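PDB 3QLI: coenzyme A transferase from Yersinia pestis, which probably transfers coenzyme A between acyl-CoA thioesters and free carboxylic acids such as acetate. Local coordinates for residues Leu339-Cys347 and Glu428-Leu436; Val161-Arg171 and Met184-Ile194. All coordinates share one frame; numbering follows the deposited sequence.

Contact 1 (Leu339-Cys347 and Glu428-Leu436)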
loop_
_atom_site.group_PDB
_atom_site.type_symbol
_atom_site.label_atom_id
_atom_site.label_comp_id
_atom_site.label_asym_id
_atom_site.label_seq_id
_atom_site.Cartn_x
_atom_site.Cartn_y
_atom_site.Cartn_z
ATOM N N LEU A 339 -1.583 -12.786 -13.232
ATOM C CA LEU A 339 -0.973 -13.923 -13.928
ATOM C C LEU A 339 -0.895 -15.148 -13.018
ATOM O O LEU A 339 -1.067 -16.281 -13.462
ATOM C CB LEU A 339 0.428 -13.557 -14.445
ATOM C CG LEU A 339 0.430 -12.494 -15.548
ATOM C CD1 LEU A 339 1.844 -12.262 -16.068
ATOM C CD2 LEU A 339 -0.495 -12.908 -16.689
ATOM N N GLN A 340 -0.627 -14.912 -11.741
ATOM C CA GLN A 340 -0.501 -16.004 -10.780
ATOM C C GLN A 340 -1.084 -15.620 -9.434
ATOM O O GLN A 340 -1.063 -14.446 -9.048
ATOM C CB GLN A 340 0.971 -16.358 -10.551
ATOM C CG GLN A 340 1.785 -16.614 -11.789
ATOM C CD GLN A 340 3.240 -16.816 -11.437
ATOM O OE1 GLN A 340 3.848 -15.975 -10.775
ATOM N NE2 GLN A 340 3.795 -17.952 -11.836
ATOM N N ILE A 341 -1.580 -16.620 -8.711
ATOM C CA ILE A 341 -1.994 -16.445 -7.330
ATOM C C ILE A 341 -1.326 -17.542 -6.516
ATOM O O ILE A 341 -1.354 -18.709 -6.910
ATOM C CB ILE A 341 -3.529 -16.586 -7.175
ATOM C CG1 ILE A 341 -4.262 -15.581 -8.073
ATOM C CG2 ILE A 341 -3.932 -16.390 -5.721
ATOM C CD1 ILE A 341 -5.794 -15.695 -7.972
ATOM N N ASP A 342 -0.711 -17.198 -5.392
ATOM C CA ASP A 342 -0.083 -18.259 -4.612
ATOM C C ASP A 342 -0.929 -18.667 -3.411
ATOM O O ASP A 342 -1.989 -18.089 -3.170
ATOM C CB ASP A 342 1.393 -17.965 -4.269
ATOM C CG ASP A 342 1.572 -16.920 -3.169
ATOM O OD1 ASP A 342 0.606 -16.619 -2.418
ATOM O OD2 ASP A 342 2.727 -16.427 -3.047
ATOM N N LEU A 343 -0.487 -19.694 -2.690
ATOM C CA LEU A 343 -1.286 -20.253 -1.609
ATOM C C LEU A 343 -1.404 -19.357 -0.378
ATOM O O LEU A 343 -2.157 -19.671 0.542
ATOM C CB LEU A 343 -0.766 -21.647 -1.216
ATOM C CG LEU A 343 -0.904 -22.680 -2.341
ATOM C CD1 LEU A 343 -0.316 -24.035 -1.935
ATOM C CD2 LEU A 343 -2.381 -22.822 -2.756
ATOM N N THR A 344 -0.668 -18.244 -0.364
ATOM C CA THR A 344 -0.796 -17.260 0.705
ATOM C C THR A 344 -1.847 -16.215 0.346
ATOM O O THR A 344 -2.280 -15.452 1.211
ATOM C CB THR A 344 0.540 -16.514 1.000
ATOM O OG1 THR A 344 0.776 -15.528 -0.012
ATOM C CG2 THR A 344 1.710 -17.482 1.050
ATOM N N GLY A 345 -2.254 -16.187 -0.924
ATOM C CA GLY A 345 -3.228 -15.210 -1.384
ATOM C C GLY A 345 -2.600 -13.987 -2.045
ATOM O O GLY A 345 -3.305 -13.065 -2.441
ATOM N N ALA A 346 -1.273 -13.971 -2.162
ATOM C CA ALA A 346 -0.593 -12.911 -2.900
ATOM C C ALA A 346 -0.778 -13.135 -4.402
ATOM O O ALA A 346 -0.890 -14.279 -4.852
ATOM C CB ALA A 346 0.887 -12.903 -2.550
ATOM N N CYS A 347 -0.791 -12.050 -5.177
ATOM C CA CYS A 347 -0.970 -12.133 -6.632
ATOM C C CYS A 347 0.205 -11.508 -7.373
ATOM O O CYS A 347 0.823 -10.550 -6.888
ATOM C CB CYS A 347 -2.270 -11.431 -7.047
ATOM S SG CYS A 347 -3.711 -12.083 -6.109
ATOM N N GLU A 428 -6.670 -21.506 6.522
ATOM C CA GLU A 428 -7.965 -21.344 5.871
ATOM C C GLU A 428 -7.791 -20.818 4.440
ATOM O O GLU A 428 -8.503 -21.245 3.525
ATOM C CB GLU A 428 -8.876 -20.420 6.691
ATOM C CG GLU A 428 -9.306 -21.015 8.050
ATOM C CD GLU A 428 -9.939 -19.983 8.988
ATOM O OE1 GLU A 428 -9.472 -18.828 9.018
ATOM O OE2 GLU A 428 -10.908 -20.321 9.699
ATOM N N ARG A 429 -6.862 -19.881 4.255
ATOM C CA ARG A 429 -6.564 -19.363 2.923
ATOM C C ARG A 429 -6.062 -20.453 1.984
ATOM O O ARG A 429 -6.578 -20.610 0.875
ATOM C CB ARG A 429 -5.516 -18.252 2.976
ATOM C CG ARG A 429 -6.006 -16.983 3.601
ATOM C CD ARG A 429 -4.930 -15.903 3.584
ATOM N NE ARG A 429 -5.493 -14.628 4.010
ATOM C CZ ARG A 429 -5.254 -13.466 3.411
ATOM N NH1 ARG A 429 -4.456 -13.416 2.357
ATOM N NH2 ARG A 429 -5.829 -12.358 3.870
ATOM N N ALA A 430 -5.037 -21.185 2.413
ATOM C CA ALA A 430 -4.459 -22.217 1.555
ATOM C C ALA A 430 -5.518 -23.236 1.144
ATOM O O ALA A 430 -5.628 -23.586 -0.027
ATOM C CB ALA A 430 -3.275 -22.919 2.246
ATOM N N LEU A 431 -6.316 -23.686 2.100
ATOM C CA LEU A 431 -7.330 -24.703 1.804
ATOM C C LEU A 431 -8.377 -24.190 0.815
ATOM O O LEU A 431 -8.777 -24.904 -0.105
ATOM C CB LEU A 431 -8.010 -25.186 3.088
ATOM C CG LEU A 431 -7.142 -25.980 4.079
ATOM C CD1 LEU A 431 -7.890 -26.194 5.387
ATOM C CD2 LEU A 431 -6.701 -27.329 3.494
ATOM N N ARG A 432 -8.822 -22.951 0.991
ATOM C CA ARG A 432 -9.854 -22.409 0.107
ATOM C C ARG A 432 -9.310 -22.056 -1.266
ATOM O O ARG A 432 -9.993 -22.225 -2.278
ATOM C CB ARG A 432 -10.575 -21.219 0.759
ATOM C CG ARG A 432 -11.343 -21.634 1.983
ATOM C CD ARG A 432 -12.079 -20.515 2.658
ATOM N NE ARG A 432 -12.826 -21.050 3.790
ATOM C CZ ARG A 432 -13.662 -20.353 4.553
ATOM N NH1 ARG A 432 -13.886 -19.058 4.313
ATOM N NH2 ARG A 432 -14.284 -20.965 5.553
ATOM N N ILE A 433 -8.063 -21.592 -1.307
ATOM C CA ILE A 433 -7.429 -21.262 -2.566
ATOM C C ILE A 433 -7.177 -22.492 -3.438
ATOM O O ILE A 433 -7.347 -22.447 -4.647
ATOM C CB ILE A 433 -6.103 -20.511 -2.336
ATOM C CG1 ILE A 433 -6.390 -19.112 -1.771
ATOM C CG2 ILE A 433 -5.316 -20.432 -3.626
ATOM C CD1 ILE A 433 -5.143 -18.382 -1.249
ATOM N N ILE A 434 -6.763 -23.590 -2.821
ATOM C CA ILE A 434 -6.564 -24.829 -3.564
ATOM C C ILE A 434 -7.833 -25.242 -4.309
ATOM O O ILE A 434 -7.772 -25.792 -5.409
ATOM C CB ILE A 434 -6.080 -25.961 -2.623
ATOM C CG1 ILE A 434 -4.607 -25.725 -2.256
ATOM C CG2 ILE A 434 -6.226 -27.315 -3.286
ATOM C CD1 ILE A 434 -4.112 -26.565 -1.068
ATOM N N GLU A 435 -8.991 -24.971 -3.720
ATOM C CA GLU A 435 -10.244 -25.356 -4.366
ATOM C C GLU A 435 -10.568 -24.509 -5.600
ATOM O O GLU A 435 -11.483 -24.849 -6.362
ATOM C CB GLU A 435 -11.413 -25.400 -3.369
ATOM C CG GLU A 435 -11.236 -26.452 -2.267
ATOM C CD GLU A 435 -10.810 -27.819 -2.825
ATOM O OE1 GLU A 435 -11.617 -28.424 -3.551
ATOM O OE2 GLU A 435 -9.671 -28.282 -2.555
ATOM N N LEU A 436 -9.814 -23.424 -5.813
ATOM C CA LEU A 436 -9.964 -22.636 -7.047
ATOM C C LEU A 436 -8.989 -23.080 -8.129
ATOM O O LEU A 436 -9.056 -22.615 -9.265
ATOM C CB LEU A 436 -9.751 -21.136 -6.786
ATOM C CG LEU A 436 -10.761 -20.427 -5.888
ATOM C CD1 LEU A 436 -10.576 -18.909 -5.962
ATOM C CD2 LEU A 436 -12.192 -20.802 -6.248
#
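In the C-terminal acetyl-CoA hydrolase/transferase domain, the type I beta turn Asp342-Gly345, at the end of strand 340-342, packs its Leu343 and its backbone against Arg429, Ala430, Ile433 and Ile434 of helix 426-434. CA of Leu343 and CA of Ala430 are the nearest such pair, 4.9 Å apart. With CG anti to its carbonyl carbon (chi1 -64°), Leu343 has CD2 3.7 Å from CG1 of Ile434 and in contact with CG2 of Ile433. CD1 of Ile433 sits over the turn backbone, 3.6 Å from N of Gly345. Arg429 reaches to the turn on an extended chain: its NH1 donates to O of Thr344 at 3.2 Å (153° at the hydrogen), in both the carbonyl and the guanidinium planes, and also to O of Arg406. The turn is braced from within, because OD1 of Asp342 takes three donors: N of Thr344, an Asx turn, then OG1 of Thr344 at 2.6 Å and N of Ala346 at 3.3 Å. Ala449 of helix 439-451 also touches Leu343, and Pro125 of the second subunit packs on Arg429. Three donors on one buried carboxylate oxygen would be expected to stabilise its negative charge, while the helix meets the turn mainly through apolar groups and one arginine bond.

Contact 2 (Val161-Arg171 and Met184-Ile194); sequences VGNDYSSRIAR and MPRVQGEAAAI
Asn163, just ahead of helix 166-172 in the N-terminal acetyl-CoA hydrolase/transferase domain, bridges this helix entry to the type II beta turn Gly189-Ala192 that precedes strand 193-195. Its CB carries CG anti to the backbone N (chi1 -164°), and the amide ends up between the helix and the turn. OD1 accepts from OG of Ser167 at 2.8 Å, the donor lying above the carbonyl plane, so the amide is tied to Ser167 of the helix that follows. ND2 points across and donates to O of Glu190 at 3.1 Å, nearly straight at 165°; the acceptor lies in the amide plane, although the donor is tilted from the carbonyl plane of Glu190. That carbonyl can only accept, which tells ND2 from OD1; ND2 also bonds OG of Ser314. Asp164, in the turn leading into the helix, makes a capping bond, its OD2 accepting from N of Ser166 and also from OG of Ser166.

Farther along, Ser167 packs CB 3.8 Å from CB of Ala191. The Arg171 guanidinium is less surely placed; as modelled, one face lies under that methyl and NH2 makes a weak bond to O of Ala193. At the opposite end of the contact, Val161 sets CG2 3.5 Å from SD of Met184, whose chain bends at chi2 and chi3, and N of Val161 makes a weak but straight hydrogen bond (172°) to that same sulfur.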
loop_
_atom_site.group_PDB
_atom_site.type_symbol
_atom_site.label_atom_id
_atom_site.label_comp_id
_atom_site.label_asym_id
_atom_site.label_seq_id
_atom_site.Cartn_x
_atom_site.Cartn_y
_atom_site.Cartn_z
ATOM N N VAL A 161 -7.583 11.397 -24.901
ATOM C CA VAL A 161 -7.489 10.085 -24.264
ATOM C C VAL A 161 -6.670 10.086 -22.979
ATOM O O VAL A 161 -6.825 9.207 -22.135
ATOM C CB VAL A 161 -6.930 9.014 -25.222
ATOM C CG1 VAL A 161 -7.953 8.675 -26.289
ATOM C CG2 VAL A 161 -5.630 9.483 -25.845
ATOM N N GLY A 162 -5.772 11.051 -22.850
ATOM C CA GLY A 162 -4.926 11.104 -21.678
ATOM C C GLY A 162 -5.066 12.261 -20.710
ATOM O O GLY A 162 -5.161 13.420 -21.100
ATOM N N ASN A 163 -5.092 11.919 -19.428
ATOM C CA ASN A 163 -5.104 12.883 -18.345
ATOM C C ASN A 163 -3.922 12.414 -17.517
ATOM O O ASN A 163 -2.825 12.959 -17.627
ATOM C CB ASN A 163 -6.404 12.848 -17.549
ATOM C CG ASN A 163 -6.591 14.089 -16.692
ATOM O OD1 ASN A 163 -5.733 14.424 -15.880
ATOM N ND2 ASN A 163 -7.713 14.776 -16.874
ATOM N N ASP A 164 -4.145 11.403 -16.683
ATOM C CA ASP A 164 -3.056 10.784 -15.940
ATOM C C ASP A 164 -2.157 11.828 -15.296
ATOM O O ASP A 164 -2.616 12.706 -14.570
ATOM C CB ASP A 164 -2.255 9.821 -16.828
ATOM C CG ASP A 164 -1.921 10.410 -18.187
ATOM O OD1 ASP A 164 -2.772 10.345 -19.098
ATOM O OD2 ASP A 164 -0.799 10.925 -18.346
ATOM N N TYR A 165 -0.861 11.696 -15.567
ATOM C CA TYR A 165 0.143 12.638 -15.095
ATOM C C TYR A 165 0.364 13.709 -16.160
ATOM O O TYR A 165 1.040 14.706 -15.922
ATOM C CB TYR A 165 1.464 11.916 -14.835
ATOM C CG TYR A 165 2.006 11.185 -16.047
ATOM C CD1 TYR A 165 2.727 11.858 -17.024
ATOM C CD2 TYR A 165 1.793 9.824 -16.212
ATOM C CE1 TYR A 165 3.222 11.194 -18.132
ATOM C CE2 TYR A 165 2.282 9.152 -17.316
ATOM C CZ TYR A 165 2.996 9.840 -18.274
ATOM O OH TYR A 165 3.484 9.171 -19.371
ATOM N N SER A 166 -0.221 13.493 -17.334
ATOM C CA SER A 166 -0.060 14.405 -18.461
ATOM C C SER A 166 -0.595 15.809 -18.199
ATOM O O SER A 166 0.029 16.794 -18.580
ATOM C CB SER A 166 -0.717 13.823 -19.717
ATOM O OG SER A 166 -0.023 12.678 -20.175
ATOM N N SER A 167 -1.747 15.902 -17.550
ATOM C CA SER A 167 -2.330 17.217 -17.263
ATOM C C SER A 167 -1.470 18.068 -16.323
ATOM O O SER A 167 -1.488 19.301 -16.392
ATOM C CB SER A 167 -3.763 17.082 -16.720
ATOM O OG SER A 167 -3.775 16.363 -15.497
ATOM N N ARG A 168 -0.720 17.417 -15.441
ATOM C CA ARG A 168 0.241 18.133 -14.597
ATOM C C ARG A 168 1.532 18.489 -15.350
ATOM O O ARG A 168 2.018 19.626 -15.287
ATOM C CB ARG A 168 0.601 17.287 -13.368
ATOM C CG ARG A 168 1.799 17.805 -12.557
ATOM C CD ARG A 168 1.488 19.125 -11.877
ATOM N NE ARG A 168 2.626 19.642 -11.102
ATOM C CZ ARG A 168 2.930 19.269 -9.862
ATOM N NH1 ARG A 168 2.196 18.355 -9.234
ATOM N NH2 ARG A 168 3.986 19.801 -9.253
ATOM N N ILE A 169 2.094 17.513 -16.052
ATOM C CA ILE A 169 3.418 17.709 -16.636
ATOM C C ILE A 169 3.352 18.655 -17.833
ATOM O O ILE A 169 4.333 19.333 -18.128
ATOM C CB ILE A 169 4.090 16.385 -17.031
ATOM C CG1 ILE A 169 4.170 15.460 -15.813
ATOM C CG2 ILE A 169 5.496 16.652 -17.608
ATOM C CD1 ILE A 169 4.774 16.143 -14.573
ATOM N N ALA A 170 2.202 18.707 -18.509
ATOM C CA ALA A 170 2.005 19.667 -19.608
ATOM C C ALA A 170 2.204 21.088 -19.105
ATOM O O ALA A 170 2.673 21.969 -19.837
ATOM C CB ALA A 170 0.615 19.510 -20.234
ATOM N N ARG A 171 1.852 21.296 -17.843
ATOM C CA ARG A 171 1.964 22.599 -17.203
ATOM C C ARG A 171 3.292 22.767 -16.468
ATOM O O ARG A 171 3.878 23.848 -16.485
ATOM C CB ARG A 171 0.780 22.832 -16.251
ATOM C CG ARG A 171 -0.561 22.850 -16.996
ATOM C CD ARG A 171 -1.751 22.691 -16.092
ATOM N NE ARG A 171 -2.983 23.084 -16.779
ATOM C CZ ARG A 171 -3.704 22.291 -17.573
ATOM N NH1 ARG A 171 -3.328 21.028 -17.811
ATOM N NH2 ARG A 171 -4.812 22.771 -18.134
ATOM N N MET A 184 -7.943 12.798 -32.459
ATOM C CA MET A 184 -7.940 12.813 -30.992
ATOM C C MET A 184 -9.234 13.456 -30.493
ATOM O O MET A 184 -9.516 14.602 -30.811
ATOM C CB MET A 184 -6.729 13.592 -30.450
ATOM C CG MET A 184 -6.655 13.595 -28.920
ATOM S SD MET A 184 -6.427 11.967 -28.187
ATOM C CE MET A 184 -4.666 11.723 -28.402
ATOM N N PRO A 185 -10.035 12.715 -29.720
ATOM C CA PRO A 185 -11.295 13.304 -29.245
ATOM C C PRO A 185 -11.090 14.495 -28.302
ATOM O O PRO A 185 -10.106 14.548 -27.553
ATOM C CB PRO A 185 -11.963 12.145 -28.495
ATOM C CG PRO A 185 -10.806 11.234 -28.103
ATOM C CD PRO A 185 -9.877 11.317 -29.289
ATOM N N ARG A 186 -12.026 15.439 -28.356
ATOM C CA ARG A 186 -12.064 16.562 -27.433
ATOM C C ARG A 186 -12.778 16.105 -26.173
ATOM O O ARG A 186 -14.010 16.034 -26.128
ATOM C CB ARG A 186 -12.800 17.745 -28.069
ATOM C CG ARG A 186 -12.799 19.003 -27.222
ATOM C CD ARG A 186 -13.488 20.161 -27.938
ATOM N NE ARG A 186 -12.640 20.816 -28.932
ATOM C CZ ARG A 186 -12.459 20.394 -30.183
ATOM N NH1 ARG A 186 -13.055 19.285 -30.611
ATOM N NH2 ARG A 186 -11.673 21.083 -31.011
ATOM N N VAL A 187 -11.997 15.782 -25.152
ATOM C CA VAL A 187 -12.536 15.196 -23.930
ATOM C C VAL A 187 -12.618 16.224 -22.814
ATOM O O VAL A 187 -11.686 16.995 -22.624
ATOM C CB VAL A 187 -11.666 14.006 -23.493
ATOM C CG1 VAL A 187 -12.065 13.527 -22.103
ATOM C CG2 VAL A 187 -11.782 12.879 -24.528
ATOM N N GLN A 188 -13.736 16.245 -22.090
ATOM C CA GLN A 188 -13.876 17.137 -20.943
ATOM C C GLN A 188 -13.243 16.496 -19.717
ATOM O O GLN A 188 -13.323 15.275 -19.523
ATOM C CB GLN A 188 -15.356 17.434 -20.659
ATOM C CG GLN A 188 -16.048 18.194 -21.795
ATOM C CD GLN A 188 -17.563 18.275 -21.632
ATOM O OE1 GLN A 188 -18.106 17.981 -20.564
ATOM N NE2 GLN A 188 -18.250 18.668 -22.706
ATOM N N GLY A 189 -12.628 17.313 -18.879
ATOM C CA GLY A 189 -12.026 16.783 -17.672
ATOM C C GLY A 189 -11.289 17.821 -16.867
ATOM O O GLY A 189 -11.151 18.972 -17.287
ATOM N N GLU A 190 -10.804 17.408 -15.704
ATOM C CA GLU A 190 -10.067 18.315 -14.842
ATOM C C GLU A 190 -8.690 18.538 -15.429
ATOM O O GLU A 190 -7.902 17.586 -15.539
ATOM C CB GLU A 190 -9.933 17.750 -13.431
ATOM C CG GLU A 190 -9.016 18.602 -12.557
ATOM C CD GLU A 190 -8.843 18.062 -11.153
ATOM O OE1 GLU A 190 -9.235 16.899 -10.883
ATOM O OE2 GLU A 190 -8.308 18.814 -10.313
ATOM N N ALA A 191 -8.422 19.790 -15.815
ATOM C CA ALA A 191 -7.154 20.178 -16.427
ATOM C C ALA A 191 -6.917 19.441 -17.747
ATOM O O ALA A 191 -5.776 19.341 -18.225
ATOM C CB ALA A 191 -5.989 19.948 -15.448
ATOM N N ALA A 192 -7.990 18.935 -18.345
ATOM C CA ALA A 192 -7.872 18.223 -19.623
ATOM C C ALA A 192 -7.673 19.196 -20.776
ATOM O O ALA A 192 -7.100 18.840 -21.796
ATOM C CB ALA A 192 -9.091 17.350 -19.881
ATOM N N ALA A 193 -8.163 20.419 -20.608
ATOM C CA ALA A 193 -8.038 21.448 -21.635
ATOM C C ALA A 193 -6.840 22.358 -21.361
ATOM O O ALA A 193 -6.651 22.825 -20.236
ATOM C CB ALA A 193 -9.327 22.273 -21.703
ATOM N N ILE A 194 -6.023 22.608 -22.375
ATOM C CA ILE A 194 -4.861 23.476 -22.188
ATOM C C ILE A 194 -4.917 24.633 -23.162
ATOM O O ILE A 194 -5.053 24.414 -24.366
ATOM C CB ILE A 194 -3.532 22.748 -22.478
ATOM C CG1 ILE A 194 -3.560 21.300 -21.982
ATOM C CG2 ILE A 194 -2.348 23.561 -21.912
ATOM C CD1 ILE A 194 -3.650 21.166 -20.497
#

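In the fold
Contacts 1 and 2 follow one another along the chain and lie on opposite sides of its centre, contact 2 in the N-terminal and contact 1 in the C-terminal acetyl-CoA hydrolase/transferase domain; their nearest atoms are about 21 Å apart. Both join a beta turn to a helix or its entry, and both are largely buried, though contact 2 has the exposed Arg171 at its margin. Contact 1 sits farther out, its centre about 25 Å from the centre of the chain, against about 15 Å for contact 2, and the second subunit reaches only contact 1. Branched aliphatic side chains dominate contact 1, whereas contact 2 relies more on side-chain bonds to backbone carbonyls. Leu339, beside contact 1, belongs to a CoA site seen for this protein, unoccupied in this chain.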